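Local structure of type I modular polyketide synthase (Streptomyces albus subsp. albus, 6IYR) at residues A[190-195]-A[244-249]; A[326-331]-A[368-373]. The protein probably selects an acyl-CoA extender unit, as the acyltransferase domain of module 8 of the salinomycin synthase, and loads it for polyketide chain extension. All blocks are in the same frame, centred on the assembly; numbering follows the deposited sequence.

Contact 1: A[190-195]-A[244-249]; sequences VVQPAL and LRAKAL. With PO4 (phosphate ion), chain B.
The side chain of Gln-192 lies between two nearly antiparallel helices and ends beside Arg-245, Ala-246 and Leu-249, showing how one long polar side chain can span a helix pair whose axes, over these segments, approach to 8.7 Å. The axes run at 160° to each other, and Gln-192 stands level with Ala-246, whose small methyl lets the glutamine lie against it: CB of Gln-192 is 3.9 Å from CB of Ala-246. With CG beside its own backbone N (chi1 -68°) and the chain extended beyond, Gln-192 carries its amide past this methyl to the edge of the Arg-245 guanidinium. Which of the two amide atoms faces NH1 is uncertain. The two side chains cross at about a right angle. From the next turn Leu-249 brings CD1 against the same amide, and CD of Pro-193 adds a looser apolar touch on Ala-246 CB at 4.2 Å.

Arg-245 bends at chi2, which turns the guanidinium toward a bound phosphate. NH1 donates a hydrogen bond to O2 of the phosphate, 3.2 Å long and bent to 145°, while NH2 has Asn-372 and, weakly, Ser-220 OG as partners. The phosphate, probably from the crystallisation liquor, is also held by Tyr-320, His-323, Ser-322 and the backbone N of Gln-221. In acyltransferases of this family the GxSxG serine is the nucleophile and a nearby arginine pairs with the extender unit's carboxylate, so an anion bound by Arg-245 beside Ser-220, in a likely nucleophile elbow, is consistent with a carboxylate site. Helix 188-208 is backed by helix 172-177 at Val-190 and Ala-194, whereas helix 235-248 leans through Ala-248 on helix 331-337.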
ATOM      1  N   VAL A 190       2.634 -16.471 -10.241  1.00 26.10           N
ATOM      2  CA  VAL A 190       2.842 -16.703  -8.795  1.00 25.05           C
ATOM      3  C   VAL A 190       2.833 -15.366  -8.069  1.00 24.21           C
ATOM      4  O   VAL A 190       2.089 -15.169  -7.094  1.00 25.18           O
ATOM      5  CB  VAL A 190       4.162 -17.430  -8.567  1.00 23.00           C
ATOM      6  CG1 VAL A 190       4.465 -17.588  -7.073  1.00 25.82           C
ATOM      7  CG2 VAL A 190       4.074 -18.807  -9.192  1.00 22.00           C
ATOM      8  N   VAL A 191       3.629 -14.420  -8.554  1.00 24.88           N
ATOM      9  CA  VAL A 191       3.854 -13.223  -7.784  1.00 22.66           C
ATOM     10  C   VAL A 191       2.593 -12.388  -7.686  1.00 27.40           C
ATOM     11  O   VAL A 191       2.358 -11.786  -6.652  1.00 20.47           O
ATOM     12  CB  VAL A 191       5.074 -12.405  -8.234  1.00 22.86           C
ATOM     13  CG1 VAL A 191       4.914 -11.720  -9.592  1.00 26.16           C
ATOM     14  CG2 VAL A 191       5.392 -11.349  -7.206  1.00 29.33           C
ATOM     15  N   GLN A 192       1.823 -12.279  -8.770  1.00 24.05           N
ATOM     16  CA  GLN A 192       0.705 -11.342  -8.780  1.00 21.92           C
ATOM     17  C   GLN A 192      -0.408 -11.731  -7.776  1.00 20.83           C
ATOM     18  O   GLN A 192      -0.869 -10.902  -6.995  1.00 24.15           O
ATOM     19  CB  GLN A 192       0.143 -11.108 -10.208  1.00 22.64           C
ATOM     20  CG  GLN A 192       1.148 -10.370 -11.078  1.00 23.36           C
ATOM     21  CD  GLN A 192       0.610  -9.775 -12.380  1.00 27.27           C
ATOM     22  OE1 GLN A 192       1.359  -9.194 -13.158  1.00 31.10           O
ATOM     23  NE2 GLN A 192      -0.662  -9.906 -12.616  1.00 27.33           N
ATOM     24  N   PRO A 193      -0.806 -13.001  -7.755  1.00 19.73           N
ATOM     25  CA  PRO A 193      -1.847 -13.397  -6.813  1.00 22.68           C
ATOM     26  C   PRO A 193      -1.374 -13.403  -5.344  1.00 26.60           C
ATOM     27  O   PRO A 193      -2.190 -13.206  -4.441  1.00 24.79           O
ATOM     28  CB  PRO A 193      -2.194 -14.808  -7.239  1.00 21.52           C
ATOM     29  CG  PRO A 193      -1.716 -14.914  -8.648  1.00 26.32           C
ATOM     30  CD  PRO A 193      -0.531 -14.031  -8.751  1.00 25.07           C
ATOM     31  N   ALA A 194      -0.099 -13.725  -5.122  1.00 25.78           N
ATOM     32  CA  ALA A 194       0.490 -13.679  -3.778  1.00 23.77           C
ATOM     33  C   ALA A 194       0.425 -12.238  -3.247  1.00 24.06           C
ATOM     34  O   ALA A 194      -0.024 -11.954  -2.114  1.00 24.40           O
ATOM     35  CB  ALA A 194       1.921 -14.173  -3.868  1.00 28.60           C
ATOM     36  N   LEU A 195       0.782 -11.297  -4.105  1.00 23.45           N
ATOM     37  CA  LEU A 195       0.711  -9.898  -3.714  1.00 22.60           C
ATOM     38  C   LEU A 195      -0.735  -9.456  -3.496  1.00 26.87           C
ATOM     39  O   LEU A 195      -1.019  -8.684  -2.618  1.00 22.13           O
ATOM     40  CB  LEU A 195       1.363  -8.984  -4.732  1.00 23.28           C
ATOM     41  CG  LEU A 195       2.898  -8.874  -4.656  1.00 31.50           C
ATOM     42  CD1 LEU A 195       3.439  -8.031  -5.830  1.00 30.85           C
ATOM     43  CD2 LEU A 195       3.280  -8.255  -3.316  1.00 35.38           C
ATOM     44  N   LEU A 244      -6.055 -15.546 -12.974  1.00 22.88           N
ATOM     45  CA  LEU A 244      -6.250 -15.916 -14.382  1.00 26.11           C
ATOM     46  C   LEU A 244      -5.709 -14.805 -15.295  1.00 22.51           C
ATOM     47  O   LEU A 244      -5.147 -15.050 -16.364  1.00 26.95           O
ATOM     48  CB  LEU A 244      -7.744 -16.176 -14.640  1.00 26.90           C
ATOM     49  CG  LEU A 244      -8.212 -17.628 -14.578  1.00 33.39           C
ATOM     50  CD1 LEU A 244      -7.427 -18.564 -13.686  1.00 34.56           C
ATOM     51  CD2 LEU A 244      -9.705 -17.806 -14.402  1.00 35.06           C
ATOM     52  N   ARG A 245      -5.763 -13.573 -14.833  1.00 22.19           N
ATOM     53  CA  ARG A 245      -5.108 -12.517 -15.591  1.00 24.88           C
ATOM     54  C   ARG A 245      -3.598 -12.671 -15.567  1.00 29.01           C
ATOM     55  O   ARG A 245      -2.951 -12.467 -16.593  1.00 23.56           O
ATOM     56  CB  ARG A 245      -5.529 -11.190 -15.035  1.00 27.70           C
ATOM     57  CG  ARG A 245      -5.036  -9.945 -15.725  1.00 43.78           C
ATOM     58  CD  ARG A 245      -4.440  -9.132 -14.616  1.00 42.45           C
ATOM     59  NE  ARG A 245      -4.474  -7.698 -14.778  1.00 38.07           N
ATOM     60  CZ  ARG A 245      -3.415  -6.954 -14.470  1.00 45.02           C
ATOM     61  NH1 ARG A 245      -2.214  -7.542 -14.159  1.00 41.42           N
ATOM     62  NH2 ARG A 245      -3.528  -5.642 -14.518  1.00 44.48           N
ATOM     63  N   ALA A 246      -3.053 -13.126 -14.435  1.00 24.20           N
ATOM     64  CA  ALA A 246      -1.625 -13.359 -14.297  1.00 24.90           C
ATOM     65  C   ALA A 246      -1.162 -14.525 -15.151  1.00 27.64           C
ATOM     66  O   ALA A 246      -0.085 -14.477 -15.778  1.00 26.60           O
ATOM     67  CB  ALA A 246      -1.242 -13.605 -12.843  1.00 24.70           C
ATOM     68  N   LYS A 247      -1.988 -15.554 -15.238  1.00 24.51           N
ATOM     69  CA  LYS A 247      -1.634 -16.639 -16.127  1.00 25.55           C
ATOM     70  C   LYS A 247      -1.567 -16.177 -17.583  1.00 26.97           C
ATOM     71  O   LYS A 247      -0.728 -16.629 -18.325  1.00 24.75           O
ATOM     72  CB  LYS A 247      -2.621 -17.786 -16.026  1.00 26.65           C
ATOM     73  CG  LYS A 247      -2.455 -18.587 -14.757  1.00 34.71           C
ATOM     74  CD  LYS A 247      -3.023 -19.972 -14.924  1.00 39.88           C
ATOM     75  CE  LYS A 247      -3.933 -20.317 -13.781  1.00 42.68           C
ATOM     76  NZ  LYS A 247      -3.086 -20.648 -12.612  1.00 48.67           N
ATOM     77  N   ALA A 248      -2.529 -15.372 -18.017  1.00 23.84           N
ATOM     78  CA  ALA A 248      -2.559 -14.951 -19.428  1.00 26.67           C
ATOM     79  C   ALA A 248      -1.284 -14.184 -19.738  1.00 27.69           C
ATOM     80  O   ALA A 248      -0.657 -14.380 -20.793  1.00 27.26           O
ATOM     81  CB  ALA A 248      -3.782 -14.091 -19.697  1.00 26.27           C
ATOM     82  N   LEU A 249      -0.853 -13.376 -18.770  1.00 24.91           N
ATOM     83  CA  LEU A 249       0.390 -12.622 -18.862  1.00 26.01           C
ATOM     84  C   LEU A 249       1.666 -13.426 -19.069  1.00 27.60           C
ATOM     85  O   LEU A 249       2.704 -12.878 -19.422  1.00 26.82           O
ATOM     86  CB  LEU A 249       0.608 -11.790 -17.591  1.00 32.22           C
ATOM     87  CG  LEU A 249       0.069 -10.363 -17.625  1.00 37.67           C
ATOM     88  CD1 LEU A 249       0.338  -9.640 -16.314  1.00 40.38           C
ATOM     89  CD2 LEU A 249       0.615  -9.558 -18.795  1.00 35.18           C
TER
HETATM   90  P   PO4 B 501       0.954  -5.010 -13.701  1.00 84.92           P
HETATM   91  O1  PO4 B 501       2.218  -5.001 -12.864  1.00 65.40           O
HETATM   92  O2  PO4 B 501       0.673  -6.194 -14.643  1.00 52.13           O
HETATM   93  O3  PO4 B 501      -0.142  -4.964 -12.648  1.00 60.06           O
HETATM   94  O4  PO4 B 501       1.074  -3.808 -14.600  1.00 51.00           O

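Contact 2: A[326-331]-A[368-373]; sequences QVEHIR and YWYRNL
Helix 366-374 packs here on the turns that lead into helix 331-337, with Ile-330 at the N-cap position of that helix. Tyr-370 has the largest share of the contact. Its ring carbon CG lies anti to the backbone N (chi1 178°), which sends the ring out across the turn, where Arg-331 lies over one face. CG of Arg-331 stands 3.6 Å from the centroid of the Tyr-370 ring and 13° off the normal, a CH-pi contact made by the aliphatic part of the arginine; its CB comes within 3.4 Å of Tyr-370 CE1. The guanidinium is turned 73° from the ring.

Val-327 joins the two halves of the contact: its CG1 touches Tyr-370 CE1 at 3.5 Å and Leu-373 CG at 3.7 Å. Ile-330 crosses Leu-373 at about a right angle, CD1 meeting CD2 at 3.7 Å. At the exposed border, Glu-328 passes the tyrosine OH with its CG and forms a salt bridge with Arg-374. The arrangement is largely apolar packing of a helix on the turns before the next one, bordered by charged side chains, with Leu-373 reaching the edge of the pocket in which a phosphate is bound here, probably the active-site pocket.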
ATOM      1  N   GLN A 326       1.256  -4.599 -26.544  1.00 24.76           N
ATOM      2  CA  GLN A 326       1.531  -6.026 -26.513  1.00 25.56           C
ATOM      3  C   GLN A 326       0.344  -6.801 -25.931  1.00 27.79           C
ATOM      4  O   GLN A 326       0.181  -7.996 -26.172  1.00 28.12           O
ATOM      5  CB  GLN A 326       2.804  -6.354 -25.733  1.00 31.16           C
ATOM      6  CG  GLN A 326       4.071  -6.007 -26.480  1.00 31.92           C
ATOM      7  CD  GLN A 326       5.329  -6.550 -25.829  1.00 27.42           C
ATOM      8  OE1 GLN A 326       5.328  -7.630 -25.212  1.00 30.96           O
ATOM      9  NE2 GLN A 326       6.431  -5.814 -25.995  1.00 32.18           N
ATOM     10  N   VAL A 327      -0.396  -6.140 -25.043  1.00 27.71           N
ATOM     11  CA  VAL A 327      -1.493  -6.776 -24.315  1.00 29.57           C
ATOM     12  C   VAL A 327      -2.619  -7.247 -25.269  1.00 29.74           C
ATOM     13  O   VAL A 327      -3.430  -8.122 -24.934  1.00 23.59           O
ATOM     14  CB  VAL A 327      -2.036  -5.743 -23.265  1.00 34.31           C
ATOM     15  CG1 VAL A 327      -3.302  -6.224 -22.618  1.00 29.32           C
ATOM     16  CG2 VAL A 327      -0.970  -5.516 -22.190  1.00 32.40           C
ATOM     17  N   GLU A 328      -2.664  -6.683 -26.471  1.00 25.98           N
ATOM     18  CA  GLU A 328      -3.723  -7.074 -27.451  1.00 27.69           C
ATOM     19  C   GLU A 328      -3.653  -8.539 -27.738  1.00 28.46           C
ATOM     20  O   GLU A 328      -4.660  -9.192 -27.924  1.00 28.14           O
ATOM     21  CB  GLU A 328      -3.600  -6.275 -28.761  1.00 32.12           C
ATOM     22  CG  GLU A 328      -4.123  -4.849 -28.580  1.00 42.10           C
ATOM     23  CD  GLU A 328      -3.588  -3.814 -29.580  1.00 55.21           C
ATOM     24  OE1 GLU A 328      -2.795  -4.158 -30.491  1.00 56.90           O
ATOM     25  OE2 GLU A 328      -3.961  -2.625 -29.437  1.00 46.48           O
ATOM     26  N   HIS A 329      -2.455  -9.086 -27.652  1.00 32.60           N
ATOM     27  CA  HIS A 329      -2.237 -10.501 -27.916  1.00 36.27           C
ATOM     28  C   HIS A 329      -2.972 -11.428 -26.925  1.00 30.15           C
ATOM     29  O   HIS A 329      -3.257 -12.563 -27.242  1.00 25.67           O
ATOM     30  CB  HIS A 329      -0.720 -10.726 -27.897  1.00 42.46           C
ATOM     31  CG  HIS A 329      -0.295 -12.154 -27.836  1.00 45.37           C
ATOM     32  ND1 HIS A 329      -0.377 -12.997 -28.928  1.00 54.35           N
ATOM     33  CD2 HIS A 329       0.477 -12.799 -26.926  1.00 50.09           C
ATOM     34  CE1 HIS A 329       0.188 -14.158 -28.630  1.00 42.44           C
ATOM     35  NE2 HIS A 329       0.720 -14.058 -27.420  1.00 38.88           N
ATOM     36  N   ILE A 330      -3.273 -10.975 -25.715  1.00 26.70           N
ATOM     37  CA  ILE A 330      -3.994 -11.850 -24.788  1.00 27.01           C
ATOM     38  C   ILE A 330      -5.421 -11.350 -24.494  1.00 32.19           C
ATOM     39  O   ILE A 330      -6.110 -11.827 -23.573  1.00 26.33           O
ATOM     40  CB  ILE A 330      -3.235 -12.016 -23.455  1.00 25.40           C
ATOM     41  CG1 ILE A 330      -2.946 -10.617 -22.846  1.00 25.56           C
ATOM     42  CG2 ILE A 330      -1.970 -12.804 -23.700  1.00 31.41           C
ATOM     43  CD1 ILE A 330      -2.482 -10.629 -21.391  1.00 25.13           C
ATOM     44  N   ARG A 331      -5.868 -10.381 -25.262  1.00 28.84           N
ATOM     45  CA  ARG A 331      -7.199  -9.831 -25.025  1.00 28.00           C
ATOM     46  C   ARG A 331      -8.282 -10.897 -25.004  1.00 29.52           C
ATOM     47  O   ARG A 331      -9.133 -10.922 -24.097  1.00 25.99           O
ATOM     48  CB  ARG A 331      -7.516  -8.798 -26.076  1.00 30.95           C
ATOM     49  CG  ARG A 331      -8.900  -8.208 -25.937  1.00 35.09           C
ATOM     50  CD  ARG A 331      -9.279  -7.468 -27.204  1.00 38.87           C
ATOM     51  NE  ARG A 331     -10.020  -6.265 -26.853  1.00 44.57           N
ATOM     52  CZ  ARG A 331     -11.346  -6.142 -26.830  1.00 70.50           C
ATOM     53  NH1 ARG A 331     -11.888  -5.005 -26.392  1.00 85.61           N
ATOM     54  NH2 ARG A 331     -12.135  -7.120 -27.267  1.00 70.43           N
ATOM     55  N   TYR A 368     -13.631  -4.409 -18.271  1.00 28.51           N
ATOM     56  CA  TYR A 368     -12.898  -3.514 -17.377  1.00 27.77           C
ATOM     57  C   TYR A 368     -11.492  -4.056 -17.086  1.00 20.40           C
ATOM     58  O   TYR A 368     -10.535  -3.309 -17.096  1.00 28.54           O
ATOM     59  CB  TYR A 368     -13.632  -3.290 -16.048  1.00 27.44           C
ATOM     60  CG  TYR A 368     -12.954  -2.268 -15.188  1.00 23.50           C
ATOM     61  CD1 TYR A 368     -13.236  -0.927 -15.338  1.00 27.84           C
ATOM     62  CD2 TYR A 368     -11.960  -2.632 -14.288  1.00 25.07           C
ATOM     63  CE1 TYR A 368     -12.596   0.020 -14.567  1.00 30.54           C
ATOM     64  CE2 TYR A 368     -11.261  -1.683 -13.556  1.00 23.58           C
ATOM     65  CZ  TYR A 368     -11.573  -0.359 -13.700  1.00 25.43           C
ATOM     66  OH  TYR A 368     -10.915   0.609 -12.953  1.00 25.94           O
ATOM     67  N   TRP A 369     -11.402  -5.314 -16.705  1.00 25.31           N
ATOM     68  CA  TRP A 369     -10.127  -5.874 -16.279  1.00 29.77           C
ATOM     69  C   TRP A 369      -9.173  -5.940 -17.461  1.00 30.13           C
ATOM     70  O   TRP A 369      -7.996  -5.626 -17.305  1.00 24.56           O
ATOM     71  CB  TRP A 369     -10.290  -7.228 -15.554  1.00 24.99           C
ATOM     72  CG  TRP A 369     -11.002  -7.056 -14.260  1.00 26.72           C
ATOM     73  CD1 TRP A 369     -12.251  -7.487 -13.962  1.00 28.16           C
ATOM     74  CD2 TRP A 369     -10.623  -6.159 -13.189  1.00 30.86           C
ATOM     75  NE1 TRP A 369     -12.678  -6.932 -12.788  1.00 28.22           N
ATOM     76  CE2 TRP A 369     -11.696  -6.114 -12.289  1.00 30.18           C
ATOM     77  CE3 TRP A 369      -9.463  -5.429 -12.897  1.00 31.07           C
ATOM     78  CZ2 TRP A 369     -11.645  -5.388 -11.100  1.00 30.31           C
ATOM     79  CZ3 TRP A 369      -9.436  -4.634 -11.756  1.00 29.74           C
ATOM     80  CH2 TRP A 369     -10.500  -4.676 -10.835  1.00 27.45           C
ATOM     81  N   TYR A 370      -9.686  -6.220 -18.667  1.00 26.22           N
ATOM     82  CA  TYR A 370      -8.865  -6.016 -19.851  1.00 25.26           C
ATOM     83  C   TYR A 370      -8.405  -4.583 -20.044  1.00 28.23           C
ATOM     84  O   TYR A 370      -7.233  -4.336 -20.386  1.00 26.81           O
ATOM     85  CB  TYR A 370      -9.517  -6.515 -21.143  1.00 29.29           C
ATOM     86  CG  TYR A 370      -8.648  -6.248 -22.347  1.00 28.34           C
ATOM     87  CD1 TYR A 370      -7.496  -6.956 -22.536  1.00 27.84           C
ATOM     88  CD2 TYR A 370      -8.902  -5.182 -23.200  1.00 28.59           C
ATOM     89  CE1 TYR A 370      -6.657  -6.693 -23.606  1.00 32.02           C
ATOM     90  CE2 TYR A 370      -8.052  -4.889 -24.260  1.00 31.84           C
ATOM     91  CZ  TYR A 370      -6.910  -5.655 -24.439  1.00 29.34           C
ATOM     92  OH  TYR A 370      -6.062  -5.405 -25.488  1.00 31.59           O
ATOM     93  N   ARG A 371      -9.321  -3.633 -19.932  1.00 25.42           N
ATOM     94  CA  ARG A 371      -8.925  -2.249 -20.066  1.00 28.85           C
ATOM     95  C   ARG A 371      -7.853  -1.839 -19.107  1.00 30.92           C
ATOM     96  O   ARG A 371      -7.079  -0.927 -19.407  1.00 29.80           O
ATOM     97  CB  ARG A 371     -10.095  -1.295 -19.879  1.00 34.95           C
ATOM     98  CG  ARG A 371     -10.817  -0.941 -21.167  1.00 58.28           C
ATOM     99  CD  ARG A 371     -11.846   0.160 -20.933  1.00 67.93           C
ATOM    100  NE  ARG A 371     -12.903   0.092 -21.935  1.00 89.55           N
ATOM    101  CZ  ARG A 371     -14.055  -0.563 -21.791  1.00 92.96           C
ATOM    102  NH1 ARG A 371     -14.929  -0.575 -22.796  1.00 73.99           N
ATOM    103  NH2 ARG A 371     -14.348  -1.179 -20.645  1.00 89.39           N
ATOM    104  N   ASN A 372      -8.014  -2.288 -17.872  1.00 25.61           N
ATOM    105  CA  ASN A 372      -7.044  -2.000 -16.811  1.00 28.65           C
ATOM    106  C   ASN A 372      -5.646  -2.403 -17.274  1.00 27.30           C
ATOM    107  O   ASN A 372      -4.724  -1.610 -17.197  1.00 30.95           O
ATOM    108  CB  ASN A 372      -7.407  -2.799 -15.573  1.00 25.46           C
ATOM    109  CG  ASN A 372      -6.363  -2.699 -14.481  1.00 31.98           C
ATOM    110  OD1 ASN A 372      -5.371  -3.439 -14.487  1.00 33.60           O
ATOM    111  ND2 ASN A 372      -6.628  -1.850 -13.482  1.00 28.98           N
ATOM    112  N   LEU A 373      -5.533  -3.617 -17.810  1.00 26.46           N
ATOM    113  CA  LEU A 373      -4.245  -4.150 -18.300  1.00 28.45           C
ATOM    114  C   LEU A 373      -3.722  -3.419 -19.533  1.00 29.66           C
ATOM    115  O   LEU A 373      -2.522  -3.186 -19.672  1.00 30.95           O
ATOM    116  CB  LEU A 373      -4.380  -5.645 -18.581  1.00 27.88           C
ATOM    117  CG  LEU A 373      -3.101  -6.423 -18.893  1.00 30.39           C
ATOM    118  CD1 LEU A 373      -2.107  -6.355 -17.734  1.00 35.60           C
ATOM    119  CD2 LEU A 373      -3.525  -7.859 -19.153  1.00 33.69           C
TER

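How the contacts relate
Followed from the N terminus, the chain first closes contact 1, bringing helix 235-248 back against helix 188-208 across a span that includes strand 215-218 and the probable nucleophile elbow. Contact 2 opens later, after strand 313-316, and closes when helix 366-374 returns to the entry of helix 331-337; the two loops are in series and neither nest nor cross. The centres of contacts 1 and 2 are about 14 Å apart, yet the two contacts touch. Arg-245 NH2 probably hydrogen-bonds Asn-372 OD1 at 2.9 Å, the CZ of Arg-245 packs on Leu-373 CD1, and Ile-330 rests on Ala-248. Helix 235-248 thus joins contact 1 to both segments of contact 2 within one acyltransferase domain.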